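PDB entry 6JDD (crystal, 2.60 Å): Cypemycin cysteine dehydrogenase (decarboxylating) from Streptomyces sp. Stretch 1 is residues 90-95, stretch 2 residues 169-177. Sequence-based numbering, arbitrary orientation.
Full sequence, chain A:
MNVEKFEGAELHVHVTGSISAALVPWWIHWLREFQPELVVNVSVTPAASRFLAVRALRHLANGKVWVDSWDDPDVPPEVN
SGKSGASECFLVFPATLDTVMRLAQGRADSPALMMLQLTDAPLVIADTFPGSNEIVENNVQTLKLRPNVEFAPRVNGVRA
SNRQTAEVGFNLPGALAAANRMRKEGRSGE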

ATOM      1  N   PHE A  90      14.677  24.169 -29.566  1.00 43.34           N
ATOM      2  CA  PHE A  90      14.705  23.281 -28.382  1.00 43.01           C
ATOM      3  C   PHE A  90      15.889  23.686 -27.518  1.00 42.24           C
ATOM      4  O   PHE A  90      16.999  23.702 -28.011  1.00 46.53           O
ATOM      5  N   LEU A  91      15.613  24.101 -26.292  1.00 43.96           N
ATOM      6  CA  LEU A  91      16.659  24.561 -25.353  1.00 42.72           C
ATOM      7  C   LEU A  91      16.719  23.525 -24.240  1.00 44.13           C
ATOM      8  O   LEU A  91      15.707  23.314 -23.605  1.00 48.90           O
ATOM      9  N   VAL A  92      17.868  22.902 -24.041  1.00 39.19           N
ATOM     10  CA  VAL A  92      18.111  22.009 -22.881  1.00 37.86           C
ATOM     11  C   VAL A  92      18.709  22.860 -21.754  1.00 41.16           C
ATOM     12  O   VAL A  92      19.856  23.244 -21.831  1.00 41.42           O
ATOM     13  N   PHE A  93      17.889  23.169 -20.762  1.00 44.38           N
ATOM     14  CA  PHE A  93      18.089  24.305 -19.834  1.00 43.52           C
ATOM     15  C   PHE A  93      17.603  23.903 -18.455  1.00 44.27           C
ATOM     16  O   PHE A  93      16.398  23.817 -18.250  1.00 47.40           O
ATOM     17  N   PRO A  94      18.479  23.506 -17.514  1.00 38.85           N
ATOM     18  CA  PRO A  94      19.866  23.160 -17.806  1.00 40.01           C
ATOM     19  C   PRO A  94      20.069  21.760 -18.399  1.00 43.26           C
ATOM     20  O   PRO A  94      19.130  20.982 -18.438  1.00 35.89           O
ATOM     21  N   ALA A  95      21.301  21.482 -18.843  1.00 46.03           N
ATOM     22  CA  ALA A  95      21.677  20.186 -19.441  1.00 39.38           C
ATOM     23  C   ALA A  95      22.726  19.544 -18.576  1.00 36.25           C
ATOM     24  O   ALA A  95      23.784  20.069 -18.477  1.00 39.73           O
ATOM     25  N   GLY A 169      27.254  27.090 -19.077  1.00 64.01           N
ATOM     26  CA  GLY A 169      26.362  27.479 -20.180  1.00 53.73           C
ATOM     27  C   GLY A 169      24.916  27.674 -19.762  1.00 49.44           C
ATOM     28  O   GLY A 169      24.080  27.723 -20.660  1.00 52.83           O
ATOM     29  N   PHE A 170      24.640  27.872 -18.468  1.00 56.32           N
ATOM     30  CA  PHE A 170      23.278  28.179 -17.934  1.00 60.74           C
ATOM     31  C   PHE A 170      22.865  29.612 -18.289  1.00 52.88           C
ATOM     32  O   PHE A 170      22.859  30.494 -17.429  1.00 53.19           O
ATOM     33  N   ASN A 171      22.506  29.820 -19.545  1.00 53.52           N
ATOM     34  CA  ASN A 171      22.433  31.171 -20.140  1.00 56.45           C
ATOM     35  C   ASN A 171      21.251  31.194 -21.103  1.00 52.59           C
ATOM     36  O   ASN A 171      21.480  30.939 -22.304  1.00 52.81           O
ATOM     37  N   LEU A 172      20.050  31.520 -20.622  1.00 47.79           N
ATOM     38  CA  LEU A 172      18.853  31.541 -21.509  1.00 50.71           C
ATOM     39  C   LEU A 172      18.937  32.680 -22.533  1.00 55.59           C
ATOM     40  O   LEU A 172      18.674  32.470 -23.718  1.00 53.78           O
ATOM     41  N   PRO A 173      19.280  33.936 -22.159  1.00 61.07           N
ATOM     42  CA  PRO A 173      19.366  34.996 -23.179  1.00 60.21           C
ATOM     43  C   PRO A 173      20.315  34.634 -24.346  1.00 53.51           C
ATOM     44  O   PRO A 173      19.919  34.747 -25.524  1.00 48.94           O
ATOM     45  N   GLY A 174      21.515  34.143 -24.015  1.00 49.85           N
ATOM     46  CA  GLY A 174      22.473  33.620 -25.009  1.00 51.62           C
ATOM     47  C   GLY A 174      21.876  32.486 -25.827  1.00 53.11           C
ATOM     48  O   GLY A 174      22.060  32.463 -27.069  1.00 54.45           O
ATOM     49  N   ALA A 175      21.175  31.563 -25.177  1.00 49.49           N
ATOM     50  CA  ALA A 175      20.559  30.428 -25.886  1.00 46.54           C
ATOM     51  C   ALA A 175      19.560  31.014 -26.900  1.00 45.96           C
ATOM     52  O   ALA A 175      19.427  30.480 -28.013  1.00 57.04           O
ATOM     53  N   LEU A 176      18.841  32.063 -26.540  1.00 51.88           N
ATOM     54  CA  LEU A 176      17.748  32.577 -27.421  1.00 56.80           C
ATOM     55  C   LEU A 176      18.387  33.208 -28.656  1.00 51.55           C
ATOM     56  O   LEU A 176      17.869  33.008 -29.796  1.00 51.72           O
ATOM     57  N   ALA A 177      19.471  33.952 -28.440  1.00 53.66           N
ATOM     58  CA  ALA A 177      20.223  34.610 -29.532  1.00 58.24           C
ATOM     59  C   ALA A 177      20.791  33.538 -30.470  1.00 61.03           C
ATOM     60  O   ALA A 177      20.571  33.640 -31.691  1.00 54.69           O
TER

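This is an apolar contact between a strand with the corner that follows it and the start of a helix, built around a stacked pair of phenylalanine rings and a small leucine cluster. No hydrogen bond crosses between the two stretches, and together they bury 385 Å² of surface. The strand and helix axes run at 150° to each other, close to antiparallel, and approach to 9.7 Å. In the register, CA of Leu91 is 7.1 Å from CA of Ala175, and CA of Pro94 is 6.1 Å from CA of Phe170.

Leu91 points toward the helix. Its rotamer is m for chi1 and t for chi2, which spreads the two methyl groups over different neighbours. CD1 of Leu91 lies 3.6 Å from CD1 of Leu172 and 4.2 Å from CD2 of Leu176. CD2 of Leu91 lies 4.1 Å from CB of Ala175. Ala175 also points toward the strand, and its small side chain meets the leucine with a single methyl group. Leu176 starts away from the strand, but its m, t rotamer brings its end back nearer. The neighbours of Leu91 along the strand, Phe90 and Val92, do not reach the helix.

Phe93 has the largest area covered by the other stretch. Its CA-to-CB bond points sideways, as does that of Phe170, but the ends of both side chains come nearer. Both have chi1 t. Their rings form an offset stack, with centroids 4.2 Å apart and planes only 6° from parallel. The closest atoms, CE1 of Phe93 and CE1 of Phe170, are 3.2 Å apart, a tight approach. Leu172, with chi1 t and chi2 p, adds an off-centre CH-pi contact: its CB is 4.2 Å from the centroid of the Phe93 ring. At the edge of the same ring, CE1 of Phe93 lies 3.8 Å from the backbone N of Asn171.

Pro94 follows a cis peptide bond at the corner of the chain. Its ring pucker is C-gamma endo. CB of Pro94 packs 3.8 Å from CD1 of Phe170, so Phe170 touches two consecutive residues of the corner.

The CA-to-CB bond of Asn171 points away from the other stretch. With chi1 t, its OD1 caps the helix of its own stretch: Gly174 N donates to Asn171 OD1 at 2.8 Å. This satisfies a backbone NH in the first turn, where no earlier helical carbonyl is available. The other end of the amide, ND2, is hydrogen-bonded elsewhere in the structure. Gly174 makes no contact with the strand.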

ATOM      1  CB  PHE A  90      14.820  21.822 -28.802  1.00 39.20           C
ATOM      2  CG  PHE A  90      13.614  21.311 -29.526  1.00 41.99           C
ATOM      3  CD1 PHE A  90      13.417  21.592 -30.861  1.00 44.52           C
ATOM      4  CD2 PHE A  90      12.652  20.589 -28.852  1.00 43.21           C
ATOM      5  CE1 PHE A  90      12.292  21.130 -31.521  1.00 44.63           C
ATOM      6  CE2 PHE A  90      11.538  20.106 -29.521  1.00 43.17           C
ATOM      7  CZ  PHE A  90      11.357  20.382 -30.852  1.00 40.98           C
ATOM      8  CB  LEU A  91      16.347  25.962 -24.808  1.00 39.35           C
ATOM      9  CG  LEU A  91      15.881  26.983 -25.843  1.00 47.14           C
ATOM     10  CD1 LEU A  91      15.397  28.263 -25.172  1.00 54.57           C
ATOM     11  CD2 LEU A  91      16.989  27.306 -26.841  1.00 48.42           C
ATOM     12  CB  VAL A  92      18.981  20.812 -23.288  1.00 38.68           C
ATOM     13  CG1 VAL A  92      19.063  19.781 -22.176  1.00 39.40           C
ATOM     14  CG2 VAL A  92      18.452  20.162 -24.562  1.00 35.39           C
ATOM     15  CB  PHE A  93      17.313  25.524 -20.336  1.00 41.79           C
ATOM     16  CG  PHE A  93      17.538  26.772 -19.526  1.00 44.31           C
ATOM     17  CD1 PHE A  93      18.775  27.390 -19.515  1.00 46.15           C
ATOM     18  CD2 PHE A  93      16.519  27.314 -18.774  1.00 47.28           C
ATOM     19  CE1 PHE A  93      18.996  28.528 -18.761  1.00 54.57           C
ATOM     20  CE2 PHE A  93      16.743  28.456 -18.025  1.00 50.20           C
ATOM     21  CZ  PHE A  93      17.980  29.064 -18.015  1.00 52.42           C
ATOM     22  CB  PRO A  94      20.471  23.157 -16.411  1.00 40.44           C
ATOM     23  CG  PRO A  94      19.380  22.575 -15.571  1.00 41.59           C
ATOM     24  CD  PRO A  94      18.129  23.224 -16.125  1.00 43.19           C
ATOM     25  CB  ALA A  95      22.183  20.373 -20.812  1.00 42.88           C
ATOM     26  CB  PHE A 170      23.181  27.962 -16.420  1.00 54.82           C
ATOM     27  CG  PHE A 170      21.757  27.897 -15.947  1.00 56.32           C
ATOM     28  CD1 PHE A 170      20.882  26.959 -16.489  1.00 50.27           C
ATOM     29  CD2 PHE A 170      21.286  28.781 -14.986  1.00 57.81           C
ATOM     30  CE1 PHE A 170      19.572  26.892 -16.059  1.00 47.91           C
ATOM     31  CE2 PHE A 170      19.977  28.709 -14.552  1.00 53.88           C
ATOM     32  CZ  PHE A 170      19.124  27.774 -15.104  1.00 54.98           C
ATOM     33  CB  ASN A 171      23.758  31.485 -20.829  1.00 60.09           C
ATOM     34  CG  ASN A 171      23.754  32.828 -21.526  1.00 60.76           C
ATOM     35  OD1 ASN A 171      22.731  33.510 -21.554  1.00 56.80           O
ATOM     36  ND2 ASN A 171      24.883  33.202 -22.101  1.00 58.37           N
ATOM     37  CB  LEU A 172      17.575  31.630 -20.675  1.00 53.29           C
ATOM     38  CG  LEU A 172      16.272  31.606 -21.470  1.00 51.83           C
ATOM     39  CD1 LEU A 172      16.168  30.373 -22.319  1.00 56.35           C
ATOM     40  CD2 LEU A 172      15.084  31.660 -20.552  1.00 56.21           C
ATOM     41  CB  PRO A 173      19.844  36.211 -22.373  1.00 56.56           C
ATOM     42  CG  PRO A 173      19.382  35.911 -20.945  1.00 53.38           C
ATOM     43  CD  PRO A 173      19.571  34.419 -20.790  1.00 53.82           C
ATOM     44  CB  ALA A 175      19.948  29.436 -24.915  1.00 45.77           C
ATOM     45  CB  LEU A 176      16.912  33.610 -26.658  1.00 58.62           C
ATOM     46  CG  LEU A 176      16.001  33.067 -25.564  1.00 55.92           C
ATOM     47  CD1 LEU A 176      15.519  34.202 -24.677  1.00 66.40           C
ATOM     48  CD2 LEU A 176      14.820  32.322 -26.162  1.00 47.17           C
ATOM     49  CB  ALA A 177      21.301  35.495 -28.961  1.00 55.84           C
TER